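Long-range contacts in transcriptional regulator (Bacillus halodurans, PDB 1Z4E), which probably transfers acyl groups as a member of the GNAT acetyltransferase family, although it is named a transcriptional regulator: residues 83-89 with 119-125; 66-70 with 102-107; 52-56 with 113-117. The contacts are given in a common frame with arbitrary orientation. Numbering follows the deposited sequence.

Interaction 1: residues 83-89 with 119-125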
loop_
_atom_site.group_PDB
_atom_site.type_symbol
_atom_site.label_atom_id
_atom_site.label_comp_id
_atom_site.label_asym_id
_atom_site.label_seq_id
_atom_site.Cartn_x
_atom_site.Cartn_y
_atom_site.Cartn_z
ATOM N N SER A 83 -7.332 -4.946 11.328
ATOM C CA SER A 83 -8.117 -4.030 10.506
ATOM C C SER A 83 -7.723 -4.045 9.041
ATOM O O SER A 83 -6.543 -4.095 8.710
ATOM C CB SER A 83 -7.952 -2.580 10.994
ATOM O OG SER A 83 -8.512 -2.367 12.271
ATOM N N TRP A 84 -8.728 -3.992 8.175
ATOM C CA TRP A 84 -8.504 -3.911 6.743
ATOM C C TRP A 84 -8.190 -2.440 6.461
ATOM O O TRP A 84 -8.715 -1.558 7.136
ATOM C CB TRP A 84 -9.775 -4.273 5.975
ATOM C CG TRP A 84 -9.967 -5.729 5.736
ATOM C CD1 TRP A 84 -10.177 -6.697 6.675
ATOM C CD2 TRP A 84 -10.001 -6.385 4.465
ATOM N NE1 TRP A 84 -10.343 -7.918 6.064
ATOM C CE2 TRP A 84 -10.238 -7.756 4.708
ATOM C CE3 TRP A 84 -9.853 -5.948 3.141
ATOM C CZ2 TRP A 84 -10.333 -8.699 3.672
ATOM C CZ3 TRP A 84 -9.947 -6.885 2.110
ATOM C CH2 TRP A 84 -10.184 -8.246 2.385
ATOM N N ARG A 85 -7.336 -2.178 5.478
ATOM C CA ARG A 85 -7.007 -0.807 5.105
ATOM C C ARG A 85 -7.252 -0.656 3.617
ATOM O O ARG A 85 -7.158 -1.629 2.864
ATOM C CB ARG A 85 -5.531 -0.488 5.351
ATOM C CG ARG A 85 -5.031 -0.729 6.757
ATOM C CD ARG A 85 -3.607 -0.213 6.878
ATOM N NE ARG A 85 -2.970 -0.631 8.120
ATOM C CZ ARG A 85 -1.789 -0.185 8.540
ATOM N NH1 ARG A 85 -1.121 0.705 7.812
ATOM N NH2 ARG A 85 -1.269 -0.638 9.677
ATOM N N ALA A 86 -7.575 0.561 3.199
ATOM C CA ALA A 86 -7.762 0.855 1.789
ATOM C C ALA A 86 -6.587 1.754 1.408
ATOM O O ALA A 86 -6.337 2.762 2.075
ATOM C CB ALA A 86 -9.077 1.598 1.557
ATOM N N THR A 87 -5.859 1.378 0.359
ATOM C CA THR A 87 -4.738 2.183 -0.115
ATOM C C THR A 87 -5.107 2.751 -1.482
ATOM O O THR A 87 -5.453 2.007 -2.411
ATOM C CB THR A 87 -3.443 1.346 -0.267
ATOM O OG1 THR A 87 -3.094 0.772 0.994
ATOM C CG2 THR A 87 -2.291 2.218 -0.750
ATOM N N ILE A 88 -5.052 4.075 -1.586
ATOM C CA ILE A 88 -5.348 4.775 -2.829
ATOM C C ILE A 88 -4.025 5.049 -3.518
ATOM O O ILE A 88 -3.055 5.447 -2.865
ATOM C CB ILE A 88 -6.055 6.110 -2.558
ATOM C CG1 ILE A 88 -7.449 5.843 -1.991
ATOM C CG2 ILE A 88 -6.135 6.930 -3.843
ATOM C CD1 ILE A 88 -8.211 7.101 -1.633
ATOM N N GLU A 89 -3.988 4.851 -4.833
ATOM C CA GLU A 89 -2.763 5.056 -5.599
ATOM C C GLU A 89 -3.007 5.759 -6.929
ATOM O O GLU A 89 -3.980 5.472 -7.624
ATOM C CB GLU A 89 -2.089 3.704 -5.861
ATOM C CG GLU A 89 -0.856 3.750 -6.758
ATOM C CD GLU A 89 0.272 4.587 -6.172
ATOM O OE1 GLU A 89 0.531 4.475 -4.960
ATOM O OE2 GLU A 89 0.908 5.347 -6.934
ATOM N N CYS A 119 -13.124 -1.161 5.963
ATOM C CA CYS A 119 -11.764 -0.700 6.243
ATOM C C CYS A 119 -11.786 0.285 7.405
ATOM O O CYS A 119 -12.723 1.072 7.532
ATOM C CB CYS A 119 -11.178 -0.005 5.012
ATOM S SG CYS A 119 -10.939 -1.106 3.622
ATOM N N HIS A 120 -10.762 0.250 8.251
ATOM C CA HIS A 120 -10.721 1.167 9.379
ATOM C C HIS A 120 -9.822 2.372 9.133
ATOM O O HIS A 120 -9.793 3.316 9.924
ATOM C CB HIS A 120 -10.318 0.424 10.651
ATOM C CG HIS A 120 -11.328 -0.593 11.084
ATOM N ND1 HIS A 120 -12.671 -0.469 10.796
ATOM C CD2 HIS A 120 -11.200 -1.743 11.787
ATOM C CE1 HIS A 120 -13.325 -1.498 11.303
ATOM N NE2 HIS A 120 -12.456 -2.286 11.910
ATOM N N LEU A 121 -9.083 2.344 8.036
ATOM C CA LEU A 121 -8.255 3.486 7.691
ATOM C C LEU A 121 -7.967 3.489 6.199
ATOM O O LEU A 121 -8.027 2.454 5.531
ATOM C CB LEU A 121 -6.958 3.504 8.510
ATOM C CG LEU A 121 -5.777 2.577 8.256
ATOM C CD1 LEU A 121 -5.084 2.964 6.960
ATOM C CD2 LEU A 121 -4.796 2.706 9.418
ATOM N N ILE A 122 -7.711 4.672 5.668
ATOM C CA ILE A 122 -7.394 4.788 4.264
ATOM C C ILE A 122 -6.035 5.476 4.229
ATOM O O ILE A 122 -5.732 6.317 5.083
ATOM C CB ILE A 122 -8.511 5.568 3.505
ATOM C CG1 ILE A 122 -8.191 5.618 2.013
ATOM C CG2 ILE A 122 -8.688 6.945 4.088
ATOM C CD1 ILE A 122 -9.413 5.895 1.152
ATOM N N GLN A 123 -5.195 5.078 3.279
ATOM C CA GLN A 123 -3.851 5.624 3.179
ATOM C C GLN A 123 -3.385 5.766 1.743
ATOM O O GLN A 123 -3.971 5.189 0.818
ATOM C CB GLN A 123 -2.876 4.708 3.922
ATOM C CG GLN A 123 -3.044 3.239 3.531
ATOM C CD GLN A 123 -2.095 2.299 4.267
ATOM O OE1 GLN A 123 -1.737 2.534 5.420
ATOM N NE2 GLN A 123 -1.704 1.217 3.601
ATOM N N LEU A 124 -2.331 6.551 1.569
ATOM C CA LEU A 124 -1.730 6.765 0.262
ATOM C C LEU A 124 -0.424 7.516 0.454
ATOM O O LEU A 124 -0.164 8.063 1.533
ATOM C CB LEU A 124 -2.648 7.586 -0.652
ATOM C CG LEU A 124 -2.745 9.088 -0.359
ATOM C CD1 LEU A 124 -2.846 9.855 -1.657
ATOM C CD2 LEU A 124 -3.937 9.362 0.526
ATOM N N THR A 125 0.388 7.533 -0.598
ATOM C CA THR A 125 1.667 8.233 -0.592
ATOM C C THR A 125 1.625 9.179 -1.777
ATOM O O THR A 125 1.175 8.799 -2.855
ATOM C CB THR A 125 2.869 7.272 -0.769
ATOM O OG1 THR A 125 2.620 6.368 -1.854
ATOM C CG2 THR A 125 3.102 6.472 0.497
HETATM O O HOH W 1 -0.365 5.771 -2.683
HETATM O O HOH W 2 2.770 6.332 -4.564
#
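Segments 83-89 and 119-125 lie on strands 84-93 and 119-127, the two parallel strands of a beta-alpha-beta unit in the GNAT fold, joined through helix 102-116. Their axes come within 4.6 Å at 29°, and backbone hydrogen bonds include His120 N to Trp84 O (2.9 Å), Ala86 N to Leu121 O (3.0 Å), Gln123 N to Ala86 O (2.8 Å) and Ile88 N to Gln123 O (2.9 Å). Side chains sort to two faces. Ala86 and Ile122 lie on the helix side, where Ile122, with chi1 t, brings CD1 to 3.3 Å from Ile88 CD1; Ile88 also packs on Val107 and Ala110 of the helix. On the other face, the p rotamer of Gln123 leans its amide across to the neighbouring strand: NE2 donates to Thr87 OG1 at 3.0 Å, while OE1 accepts from Arg85 NH1 at 3.1 Å and also from Lys150 of the second subunit. Arg85 is almost fully extended beyond its m chi1, so its CD lies 3.5 Å from Leu121 CD1 and its NH2 reaches Thr79. Residues 121-125 pair antiparallel with a strand of the second subunit, carrying the sheet across the dimer. At the far end, water 1 lies 2.8 Å from Glu89 OE1 and 2.7 Å from Ile88 O, and accepts from Thr125 N at 2.8 Å.

Interaction 2: residues 66-70 with 102-107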
loop_
_atom_site.group_PDB
_atom_site.type_symbol
_atom_site.label_atom_id
_atom_site.label_comp_id
_atom_site.label_asym_id
_atom_site.label_seq_id
_atom_site.Cartn_x
_atom_site.Cartn_y
_atom_site.Cartn_z
ATOM N N ILE A 66 -13.309 10.759 -19.784
ATOM C CA ILE A 66 -12.776 10.430 -18.468
ATOM C C ILE A 66 -12.051 11.676 -17.968
ATOM O O ILE A 66 -11.141 12.177 -18.624
ATOM C CB ILE A 66 -11.769 9.255 -18.537
ATOM C CG1 ILE A 66 -12.462 7.991 -19.068
ATOM C CG2 ILE A 66 -11.182 8.998 -17.153
ATOM C CD1 ILE A 66 -13.612 7.496 -18.192
ATOM N N VAL A 67 -12.449 12.182 -16.807
ATOM C CA VAL A 67 -11.812 13.380 -16.285
ATOM C C VAL A 67 -11.023 13.157 -15.005
ATOM O O VAL A 67 -10.454 14.099 -14.451
ATOM C CB VAL A 67 -12.853 14.497 -16.068
ATOM C CG1 VAL A 67 -13.515 14.815 -17.392
ATOM C CG2 VAL A 67 -13.900 14.067 -15.045
ATOM N N GLY A 68 -10.980 11.910 -14.545
ATOM C CA GLY A 68 -10.245 11.602 -13.334
ATOM C C GLY A 68 -10.154 10.106 -13.118
ATOM O O GLY A 68 -10.989 9.351 -13.607
ATOM N N MET A 69 -9.137 9.673 -12.382
ATOM C CA MET A 69 -8.952 8.251 -12.120
ATOM C C MET A 69 -8.124 8.024 -10.861
ATOM O O MET A 69 -7.429 8.921 -10.386
ATOM C CB MET A 69 -8.225 7.587 -13.310
ATOM C CG MET A 69 -6.770 8.061 -13.492
ATOM S SD MET A 69 -5.875 7.446 -14.986
ATOM C CE MET A 69 -5.459 5.806 -14.450
ATOM N N LEU A 70 -8.212 6.810 -10.330
ATOM C CA LEU A 70 -7.414 6.405 -9.183
ATOM C C LEU A 70 -7.560 4.902 -9.051
ATOM O O LEU A 70 -8.474 4.298 -9.628
ATOM C CB LEU A 70 -7.879 7.091 -7.885
ATOM C CG LEU A 70 -9.261 6.784 -7.287
ATOM C CD1 LEU A 70 -9.308 5.356 -6.742
ATOM C CD2 LEU A 70 -9.547 7.761 -6.165
ATOM N N ILE A 102 -12.912 17.763 -9.015
ATOM C CA ILE A 102 -13.027 16.382 -9.474
ATOM C C ILE A 102 -12.212 15.448 -8.581
ATOM O O ILE A 102 -12.686 14.380 -8.189
ATOM C CB ILE A 102 -12.542 16.244 -10.930
ATOM C CG1 ILE A 102 -13.449 17.061 -11.853
ATOM C CG2 ILE A 102 -12.532 14.777 -11.343
ATOM C CD1 ILE A 102 -12.970 17.108 -13.285
ATOM N N GLY A 103 -10.989 15.856 -8.265
ATOM C CA GLY A 103 -10.128 15.050 -7.410
ATOM C C GLY A 103 -10.784 14.776 -6.066
ATOM O O GLY A 103 -10.796 13.640 -5.586
ATOM N N SER A 104 -11.344 15.819 -5.460
ATOM C CA SER A 104 -12.010 15.675 -4.170
ATOM C C SER A 104 -13.190 14.701 -4.241
ATOM O O SER A 104 -13.345 13.843 -3.377
ATOM C CB SER A 104 -12.492 17.038 -3.666
ATOM O OG SER A 104 -13.149 16.895 -2.416
ATOM N N GLN A 105 -14.031 14.831 -5.263
ATOM C CA GLN A 105 -15.167 13.924 -5.408
ATOM C C GLN A 105 -14.705 12.480 -5.578
ATOM O O GLN A 105 -15.261 11.567 -4.977
ATOM C CB GLN A 105 -16.017 14.304 -6.623
ATOM C CG GLN A 105 -16.838 15.557 -6.445
ATOM C CD GLN A 105 -17.623 15.901 -7.692
ATOM O OE1 GLN A 105 -18.514 15.159 -8.102
ATOM N NE2 GLN A 105 -17.288 17.028 -8.310
ATOM N N LEU A 106 -13.687 12.278 -6.404
ATOM C CA LEU A 106 -13.174 10.939 -6.655
ATOM C C LEU A 106 -12.625 10.289 -5.380
ATOM O O LEU A 106 -12.919 9.128 -5.089
ATOM C CB LEU A 106 -12.093 11.005 -7.745
ATOM C CG LEU A 106 -11.612 9.714 -8.399
ATOM C CD1 LEU A 106 -12.794 8.938 -8.990
ATOM C CD2 LEU A 106 -10.601 10.072 -9.490
ATOM N N VAL A 107 -11.835 11.033 -4.614
ATOM C CA VAL A 107 -11.271 10.494 -3.382
ATOM C C VAL A 107 -12.358 10.273 -2.322
ATOM O O VAL A 107 -12.344 9.269 -1.612
ATOM C CB VAL A 107 -10.176 11.426 -2.817
ATOM C CG1 VAL A 107 -9.687 10.914 -1.470
ATOM C CG2 VAL A 107 -9.030 11.510 -3.801
#
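Ile66 opens the strand segment out of reach of the helix, its side chain against Met21 of helix 15-24 and against Val59 and Cys61 of strand 55-62. At Val67 the first contact appears: its CG2 sits 3.6 Å from CD1 of Ile102, in the first turn of the helix segment. Val67 and Gly68 both face Ala60 on strand 55-62, a classic beta bulge, and the psi of 2° at Val67 departs from extended strand geometry. Gly68 follows directly under the helix. Its CA is 6.7 Å from the CA of Ile102, the nearest such pair here, and a side chain at this point would run tightly into Ile102 CG2 and Leu106 CD2; the bare backbone lets Leu106 CD2 settle 3.7 Å from Gly68 C. These two helix residues lie one turn apart, linked by the hydrogen bond from Leu106 N to Ile102 O (2.9 Å). In the GNAT fold this is helix 102-116 laid over one face of the central sheet, with the axes of the two short segments 8.6 Å apart and inclined at 45°. The CA-to-CB bond of Met69 points away from the helix, and its side chain packs on Met18, Met21 and Leu22 of helix 15-24, so the sheet is covered on both faces; its backbone N still lies 3.3 Å from Leu106 CD2. Leu70 swings back to the first face, where its CD2 meets Leu106 CG at 3.6 Å and reaches Val107 CG2 at 4.5 Å.

Interaction 3: residues 52-56 with 113-117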
loop_
_atom_site.group_PDB
_atom_site.type_symbol
_atom_site.label_atom_id
_atom_site.label_comp_id
_atom_site.label_asym_id
_atom_site.label_seq_id
_atom_site.Cartn_x
_atom_site.Cartn_y
_atom_site.Cartn_z
ATOM N N ASP A 52 -9.399 -9.294 -9.566
ATOM C CA ASP A 52 -9.302 -9.197 -8.107
ATOM C C ASP A 52 -10.349 -8.197 -7.626
ATOM O O ASP A 52 -10.221 -6.996 -7.879
ATOM C CB ASP A 52 -7.904 -8.718 -7.705
ATOM C CG ASP A 52 -7.695 -8.695 -6.195
ATOM O OD1 ASP A 52 -8.678 -8.874 -5.438
ATOM O OD2 ASP A 52 -6.539 -8.484 -5.768
ATOM N N LYS A 53 -11.385 -8.685 -6.943
ATOM C CA LYS A 53 -12.452 -7.811 -6.448
ATOM C C LYS A 53 -12.011 -6.765 -5.413
ATOM O O LYS A 53 -12.709 -5.773 -5.198
ATOM C CB LYS A 53 -13.599 -8.643 -5.862
ATOM C CG LYS A 53 -14.404 -9.415 -6.899
ATOM C CD LYS A 53 -15.567 -10.184 -6.266
ATOM C CE LYS A 53 -16.683 -9.259 -5.778
ATOM N NZ LYS A 53 -17.373 -8.538 -6.897
ATOM N N ASN A 54 -10.861 -6.984 -4.783
ATOM C CA ASN A 54 -10.346 -6.059 -3.770
ATOM C C ASN A 54 -9.301 -5.096 -4.324
ATOM O O ASN A 54 -8.598 -4.419 -3.563
ATOM C CB ASN A 54 -9.747 -6.844 -2.599
ATOM C CG ASN A 54 -10.803 -7.549 -1.771
ATOM O OD1 ASN A 54 -10.568 -8.637 -1.248
ATOM N ND2 ASN A 54 -11.966 -6.927 -1.636
ATOM N N ASN A 55 -9.194 -5.047 -5.649
ATOM C CA ASN A 55 -8.259 -4.150 -6.323
ATOM C C ASN A 55 -9.098 -3.503 -7.419
ATOM O O ASN A 55 -9.581 -4.192 -8.313
ATOM C CB ASN A 55 -7.102 -4.956 -6.922
ATOM C CG ASN A 55 -5.889 -4.107 -7.206
ATOM O OD1 ASN A 55 -5.805 -2.957 -6.765
ATOM N ND2 ASN A 55 -4.927 -4.670 -7.931
ATOM N N GLU A 56 -9.285 -2.187 -7.355
ATOM C CA GLU A 56 -10.133 -1.527 -8.336
ATOM C C GLU A 56 -9.595 -0.257 -8.970
ATOM O O GLU A 56 -8.839 0.504 -8.358
ATOM C CB GLU A 56 -11.482 -1.185 -7.698
ATOM C CG GLU A 56 -12.087 -2.307 -6.869
ATOM C CD GLU A 56 -13.365 -1.893 -6.180
ATOM O OE1 GLU A 56 -13.454 -0.725 -5.748
ATOM O OE2 GLU A 56 -14.276 -2.740 -6.058
ATOM N N ARG A 113 -16.334 4.081 -0.264
ATOM C CA ARG A 113 -16.221 2.717 -0.761
ATOM C C ARG A 113 -15.461 1.901 0.290
ATOM O O ARG A 113 -15.878 0.803 0.660
ATOM C CB ARG A 113 -15.448 2.729 -2.082
ATOM C CG ARG A 113 -15.315 1.388 -2.785
ATOM C CD ARG A 113 -16.432 1.179 -3.779
ATOM N NE ARG A 113 -16.128 0.122 -4.745
ATOM C CZ ARG A 113 -17.011 -0.358 -5.616
ATOM N NH1 ARG A 113 -18.247 0.126 -5.637
ATOM N NH2 ARG A 113 -16.665 -1.320 -6.461
ATOM N N ALA A 114 -14.350 2.457 0.770
ATOM C CA ALA A 114 -13.526 1.802 1.786
ATOM C C ALA A 114 -14.319 1.528 3.062
ATOM O O ALA A 114 -14.218 0.441 3.631
ATOM C CB ALA A 114 -12.306 2.657 2.107
ATOM N N LYS A 115 -15.090 2.512 3.522
ATOM C CA LYS A 115 -15.898 2.328 4.727
ATOM C C LYS A 115 -16.875 1.178 4.487
ATOM O O LYS A 115 -17.073 0.323 5.357
ATOM C CB LYS A 115 -16.679 3.603 5.063
ATOM C CG LYS A 115 -15.821 4.773 5.513
ATOM C CD LYS A 115 -16.682 6.004 5.730
ATOM C CE LYS A 115 -15.867 7.205 6.188
ATOM N NZ LYS A 115 -16.741 8.409 6.306
ATOM N N GLU A 116 -17.483 1.164 3.302
ATOM C CA GLU A 116 -18.425 0.109 2.927
ATOM C C GLU A 116 -17.776 -1.269 3.025
ATOM O O GLU A 116 -18.417 -2.234 3.444
ATOM C CB GLU A 116 -18.915 0.313 1.491
ATOM C CG GLU A 116 -20.051 1.299 1.326
ATOM C CD GLU A 116 -20.256 1.697 -0.129
ATOM O OE1 GLU A 116 -19.905 0.896 -1.023
ATOM O OE2 GLU A 116 -20.771 2.807 -0.376
ATOM N N ARG A 117 -16.509 -1.353 2.621
ATOM C CA ARG A 117 -15.764 -2.611 2.652
ATOM C C ARG A 117 -15.301 -2.988 4.055
ATOM O O ARG A 117 -14.690 -4.038 4.247
ATOM C CB ARG A 117 -14.529 -2.532 1.748
ATOM C CG ARG A 117 -14.816 -2.370 0.276
ATOM C CD ARG A 117 -15.572 -3.555 -0.294
ATOM N NE ARG A 117 -15.837 -3.352 -1.713
ATOM C CZ ARG A 117 -15.027 -3.727 -2.699
ATOM N NH1 ARG A 117 -13.884 -4.350 -2.440
ATOM N NH2 ARG A 117 -15.357 -3.457 -3.952
#
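Charge dominates this meeting of the turn leading into strand 55-62 with the C-terminal end of helix 102-116. Glu56 points its side chain at the helix and takes two arginines with one carboxylate. Arg113 binds it side-on through two bonds, NE to OE1 at 3.0 Å and NH2 to OE2 at 2.8 Å, while Arg117 NH2 comes to the same OE2 at a very short 2.5 Å. Arg113 NH2 also pairs with Glu9, which extends the network to the edge strand 6-9. Outside the salt bridges, Arg117 NH1 gives a weak hydrogen bond to Lys53 O at 3.3 Å; Asn54 ND2 lies equally far from Arg117 NH1, but both are donors and do not bond. Within 52-56, a type I beta turn is closed by Asn55 N to Asp52 O at 3.1 Å, and an Asx turn by Asn54 N to Asp52 OD1 at 3.0 Å. Apolar cover comes from Phe74 of strand 65-76, which touches Glu56, Arg113 and Arg117. Arginines one helical turn apart, sharing a strand carboxylate, make a salt-bridge network that ties helix to sheet at the surface of this GNAT fold.

Overall arrangement
All three contacts involve helix 102-116 or the strands it connects. Interactions 2 and 3 use the two ends of the helix, their centres about 16 Å apart, against the neighbouring strands 65-76 and 55-62; interaction 1 pairs the strands before and after it. Centre to centre, interaction 1 lies about 10 Å from interaction 3 and 17 Å from interaction 2. It touches interaction 3 through Ala86 and Ala114, and interaction 2 through Ile88 with Val107 and Leu70. Along the chain, interaction 2 nests inside interaction 3, while interaction 1 crosses both. Together they fasten one helix across four strands of the GNAT sheet, which continues into the second subunit.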